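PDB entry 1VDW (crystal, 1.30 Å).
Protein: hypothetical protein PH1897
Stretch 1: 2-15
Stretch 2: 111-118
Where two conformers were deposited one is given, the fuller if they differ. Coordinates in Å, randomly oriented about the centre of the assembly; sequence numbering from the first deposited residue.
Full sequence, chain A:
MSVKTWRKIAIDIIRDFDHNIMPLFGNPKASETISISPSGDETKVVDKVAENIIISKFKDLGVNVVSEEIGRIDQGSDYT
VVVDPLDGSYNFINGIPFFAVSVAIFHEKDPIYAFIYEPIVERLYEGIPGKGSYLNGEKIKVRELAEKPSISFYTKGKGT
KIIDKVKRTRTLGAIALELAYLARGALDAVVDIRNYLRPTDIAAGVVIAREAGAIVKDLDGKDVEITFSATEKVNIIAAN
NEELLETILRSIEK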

# COMPACT_ATOMS: atom_id res chain seq x y z
N SER A 2 17.59 24.74 -17.41
CA SER A 2 17.23 25.32 -16.08
C SER A 2 16.23 24.41 -15.38
O SER A 2 15.67 23.50 -15.99
CB SER A 2 16.61 26.70 -16.26
OG SER A 2 15.33 26.60 -16.86
N VAL A 3 16.01 24.66 -14.10
CA VAL A 3 15.06 23.86 -13.35
C VAL A 3 13.68 24.03 -14.00
O VAL A 3 12.92 23.07 -14.11
CB VAL A 3 15.00 24.29 -11.87
CG1 VAL A 3 13.81 23.64 -11.18
CG2 VAL A 3 16.29 23.90 -11.17
N LYS A 4 13.39 25.25 -14.44
CA LYS A 4 12.11 25.54 -15.07
C LYS A 4 11.82 24.67 -16.30
O LYS A 4 10.71 24.16 -16.47
CB LYS A 4 12.04 27.01 -15.47
CG LYS A 4 10.72 27.42 -16.11
CD LYS A 4 10.71 28.89 -16.49
CE LYS A 4 9.37 29.27 -17.10
NZ LYS A 4 9.32 30.71 -17.47
N THR A 5 12.82 24.49 -17.15
CA THR A 5 12.63 23.67 -18.34
C THR A 5 12.45 22.19 -18.01
O THR A 5 11.74 21.47 -18.71
CB THR A 5 13.82 23.85 -19.33
OG1 THR A 5 15.05 23.50 -18.68
CG2 THR A 5 13.89 25.29 -19.81
N TRP A 6 13.09 21.73 -16.93
CA TRP A 6 12.95 20.33 -16.54
C TRP A 6 11.54 20.08 -16.00
O TRP A 6 10.99 18.99 -16.18
CB TRP A 6 14.00 19.96 -15.49
CG TRP A 6 15.38 19.87 -16.05
CD1 TRP A 6 16.45 20.67 -15.75
CD2 TRP A 6 15.84 18.95 -17.05
NE1 TRP A 6 17.54 20.31 -16.50
CE2 TRP A 6 17.19 19.25 -17.30
CE3 TRP A 6 15.23 17.90 -17.75
CZ2 TRP A 6 17.96 18.54 -18.24
CZ3 TRP A 6 16.00 17.19 -18.68
CH2 TRP A 6 17.35 17.51 -18.91
N ARG A 7 10.96 21.08 -15.35
CA ARG A 7 9.62 20.93 -14.82
C ARG A 7 8.62 20.79 -15.97
O ARG A 7 7.61 20.09 -15.85
CB ARG A 7 9.28 22.12 -13.91
CG ARG A 7 10.27 22.27 -12.75
CD ARG A 7 9.89 23.39 -11.79
NE ARG A 7 8.75 23.05 -10.95
CZ ARG A 7 8.27 23.83 -9.99
NH1 ARG A 7 8.84 25.01 -9.75
NH2 ARG A 7 7.24 23.44 -9.26
N LYS A 8 8.91 21.44 -17.09
CA LYS A 8 8.04 21.35 -18.27
C LYS A 8 8.10 19.92 -18.79
O LYS A 8 7.09 19.34 -19.21
CB LYS A 8 8.51 22.34 -19.35
CG LYS A 8 7.67 22.38 -20.63
CD LYS A 8 8.12 21.35 -21.66
CE LYS A 8 7.33 21.50 -22.96
NZ LYS A 8 7.75 20.51 -23.99
N ILE A 9 9.29 19.34 -18.75
CA ILE A 9 9.47 17.96 -19.21
C ILE A 9 8.69 17.00 -18.31
O ILE A 9 8.12 16.02 -18.79
CB ILE A 9 10.97 17.59 -19.21
CG1 ILE A 9 11.70 18.46 -20.25
CG2 ILE A 9 11.15 16.11 -19.53
CD1 ILE A 9 13.18 18.21 -20.34
N ALA A 10 8.66 17.29 -17.01
CA ALA A 10 7.93 16.44 -16.07
C ALA A 10 6.46 16.39 -16.48
O ALA A 10 5.83 15.32 -16.45
CB ALA A 10 8.06 16.98 -14.66
N ILE A 11 5.91 17.53 -16.87
CA ILE A 11 4.51 17.58 -17.29
C ILE A 11 4.30 16.78 -18.58
O ILE A 11 3.29 16.10 -18.71
CB ILE A 11 4.03 19.03 -17.49
CG1 ILE A 11 4.18 19.80 -16.18
CG2 ILE A 11 2.58 19.03 -17.96
CD1 ILE A 11 3.47 19.18 -15.00
N ASP A 12 5.23 16.88 -19.52
CA ASP A 12 5.09 16.11 -20.76
C ASP A 12 5.01 14.63 -20.38
O ASP A 12 4.23 13.87 -20.95
CB ASP A 12 6.28 16.31 -21.70
CG ASP A 12 6.39 17.72 -22.24
OD1 ASP A 12 5.36 18.42 -22.33
OD2 ASP A 12 7.51 18.12 -22.61
N ILE A 13 5.83 14.23 -19.41
CA ILE A 13 5.85 12.85 -18.96
C ILE A 13 4.54 12.45 -18.28
O ILE A 13 4.03 11.36 -18.53
CB ILE A 13 7.06 12.62 -18.02
CG1 ILE A 13 8.35 12.71 -18.84
CG2 ILE A 13 6.94 11.26 -17.33
CD1 ILE A 13 9.62 12.69 -18.02
N ILE A 14 4.00 13.32 -17.44
CA ILE A 14 2.72 13.01 -16.79
C ILE A 14 1.70 12.71 -17.88
O ILE A 14 1.00 11.71 -17.83
CB ILE A 14 2.20 14.21 -15.94
CG1 ILE A 14 3.01 14.33 -14.65
CG2 ILE A 14 0.71 14.02 -15.61
CD1 ILE A 14 2.60 15.49 -13.78
N ARG A 15 1.64 13.59 -18.88
CA ARG A 15 0.70 13.41 -19.98
C ARG A 15 0.96 12.13 -20.77
O ARG A 15 0.02 11.39 -21.08
CB ARG A 15 0.75 14.63 -20.90
CG ARG A 15 0.24 15.88 -20.21
CD ARG A 15 0.48 17.12 -21.05
NE ARG A 15 -0.12 18.30 -20.43
CZ ARG A 15 0.18 19.55 -20.74
NH1 ARG A 15 1.08 19.81 -21.67
NH2 ARG A 15 -0.43 20.55 -20.11
N PRO A 111 22.79 17.05 -8.10
CA PRO A 111 21.34 16.97 -8.31
C PRO A 111 20.69 18.35 -8.31
O PRO A 111 20.87 19.14 -7.38
CB PRO A 111 20.87 16.08 -7.16
CG PRO A 111 21.87 16.35 -6.08
CD PRO A 111 23.18 16.65 -6.74
N ILE A 112 19.96 18.66 -9.38
CA ILE A 112 19.32 19.97 -9.49
C ILE A 112 17.80 19.91 -9.51
O ILE A 112 17.14 20.92 -9.29
CB ILE A 112 19.80 20.72 -10.75
CG1 ILE A 112 19.55 19.87 -12.00
CG2 ILE A 112 21.28 21.05 -10.62
CD1 ILE A 112 19.78 20.61 -13.30
N TYR A 113 17.24 18.73 -9.76
CA TYR A 113 15.80 18.57 -9.81
C TYR A 113 15.42 17.10 -9.83
O TYR A 113 16.12 16.28 -10.40
CB TYR A 113 15.25 19.24 -11.08
CG TYR A 113 13.76 19.08 -11.28
CD1 TYR A 113 12.85 19.74 -10.47
CD2 TYR A 113 13.27 18.26 -12.30
CE1 TYR A 113 11.48 19.61 -10.67
CE2 TYR A 113 11.90 18.12 -12.50
CZ TYR A 113 11.01 18.79 -11.69
OH TYR A 113 9.66 18.65 -11.90
N ALA A 114 14.30 16.79 -9.19
CA ALA A 114 13.79 15.44 -9.18
C ALA A 114 12.29 15.49 -9.01
O ALA A 114 11.74 16.42 -8.42
CB ALA A 114 14.41 14.65 -8.03
N PHE A 115 11.61 14.50 -9.58
CA PHE A 115 10.17 14.43 -9.41
C PHE A 115 9.73 12.99 -9.35
O PHE A 115 10.40 12.08 -9.85
CB PHE A 115 9.42 15.18 -10.55
CG PHE A 115 9.30 14.41 -11.84
CD1 PHE A 115 8.28 13.48 -12.03
CD2 PHE A 115 10.17 14.66 -12.89
CE1 PHE A 115 8.13 12.81 -13.24
CE2 PHE A 115 10.03 14.00 -14.11
CZ PHE A 115 9.01 13.07 -14.29
N ILE A 116 8.62 12.79 -8.66
CA ILE A 116 7.99 11.49 -8.53
C ILE A 116 6.52 11.75 -8.82
O ILE A 116 5.90 12.61 -8.20
CB ILE A 116 8.14 10.90 -7.11
CG1 ILE A 116 9.60 10.48 -6.89
CG2 ILE A 116 7.21 9.69 -6.93
CD1 ILE A 116 9.92 10.11 -5.45
N TYR A 117 5.98 11.01 -9.79
CA TYR A 117 4.58 11.13 -10.19
C TYR A 117 3.80 9.93 -9.65
O TYR A 117 4.10 8.79 -10.00
CB TYR A 117 4.48 11.19 -11.72
CG TYR A 117 3.07 11.20 -12.27
CD1 TYR A 117 2.08 12.00 -11.70
CD2 TYR A 117 2.71 10.40 -13.36
CE1 TYR A 117 0.78 12.03 -12.20
CE2 TYR A 117 1.41 10.42 -13.87
CZ TYR A 117 0.45 11.23 -13.29
OH TYR A 117 -0.83 11.25 -13.78
N GLU A 118 2.82 10.20 -8.79
CA GLU A 118 1.99 9.15 -8.19
C GLU A 118 0.63 9.35 -8.89
O GLU A 118 -0.25 10.05 -8.41
CB GLU A 118 1.88 9.41 -6.69
CG GLU A 118 1.02 8.39 -5.97
CD GLU A 118 0.92 8.60 -4.46
OE1 GLU A 118 1.29 9.68 -3.95
OE2 GLU A 118 0.44 7.66 -3.78

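Helix 3-15 lies along strand 111-118 with the two chain directions nearly parallel, 21° apart. The axes come within 8.8 Å of each other. The contact buries 533 Å², both sides summed, and no hydrogen bond crosses it. Side-chain packing holds the two stretches together.

The strand sets the pattern. From Tyr113 onward its side chains alternate. Tyr113, Phe115 and Tyr117 direct their CA-to-CB bonds toward the helix, while Ala114, Ile116 and Glu118 make no contact with it. Three aromatic rings therefore line up along the helix. Ile112 also points toward the helix and extends this row at its start. The helix answers with residues spaced three or four apart, Val3, Trp6, Arg7, Ala10, Ile13 and Ile14, which its turns bring to one side. Lys4, Lys8 and Arg15 point away, and their charged ends stay out of the apolar contact.

Two contacts are CH-pi interactions. Ala10 CB sits over one face of the Phe115 ring, 3.8 Å from the ring centroid and 20° off the normal. Ala10 offers just this methyl, and it points toward the strand and fits against the ring face; Ala10 CB is 3.6 Å from Phe115 CD2. Ile14 CG1 lies over a face of the Tyr117 ring, 3.9 Å from its centroid and only 10° off the normal. Ile14 CG2 is also close to this ring, 3.6 Å from Tyr117 CZ. The branched side chain of Ile14 thus places two carbons against one ring.

The remaining apolar contacts are packing between side chains. Tyr113 is covered most, with 98 Å² buried by the helix. Its long ring reaches several helix residues. Trp6 CB is 3.7 Å from Tyr113 CD2, and Val3 CG1 is 4.1 Å from Tyr113 CD1. Ile13 CD1 meets the edge of the Phe115 ring, 3.8 Å from Phe115 CZ, so Phe115 has Ala10 at a face and Ile13 at its edge. Trp6 also packs on Ile112, with Trp6 CD1 4.1 Å from Ile112 CD1. Trp6 suits this place because its indole reaches Ile112 while its CB lies against Tyr113.

A few contacts involve polar groups or polar residues. Arg7 CG lies 3.6 Å from Tyr113 CE1. The aliphatic part of the arginine packs on the ring, while Arg7 NE and NH2 are hydrogen-bonded elsewhere in the structure. Ala10 CB is 3.6 Å from Tyr113 OH. The tyrosine can be buried here because its hydroxyl, like that of Tyr117, is hydrogen-bonded elsewhere. Val3 CG2 rests 3.6 Å from the backbone atom Ile112 O.

Hydrogen bonds within the first stretch support the helix. Near its start, Thr5 OG1 donates to Ser2 O at 2.8 Å, and Thr5 N donates to Ser2 OG at 3.3 Å. Further along, Lys8 NZ forms a salt bridge with Asp12 OD2 at 2.8 Å. Neither residue of that pair touches the strand.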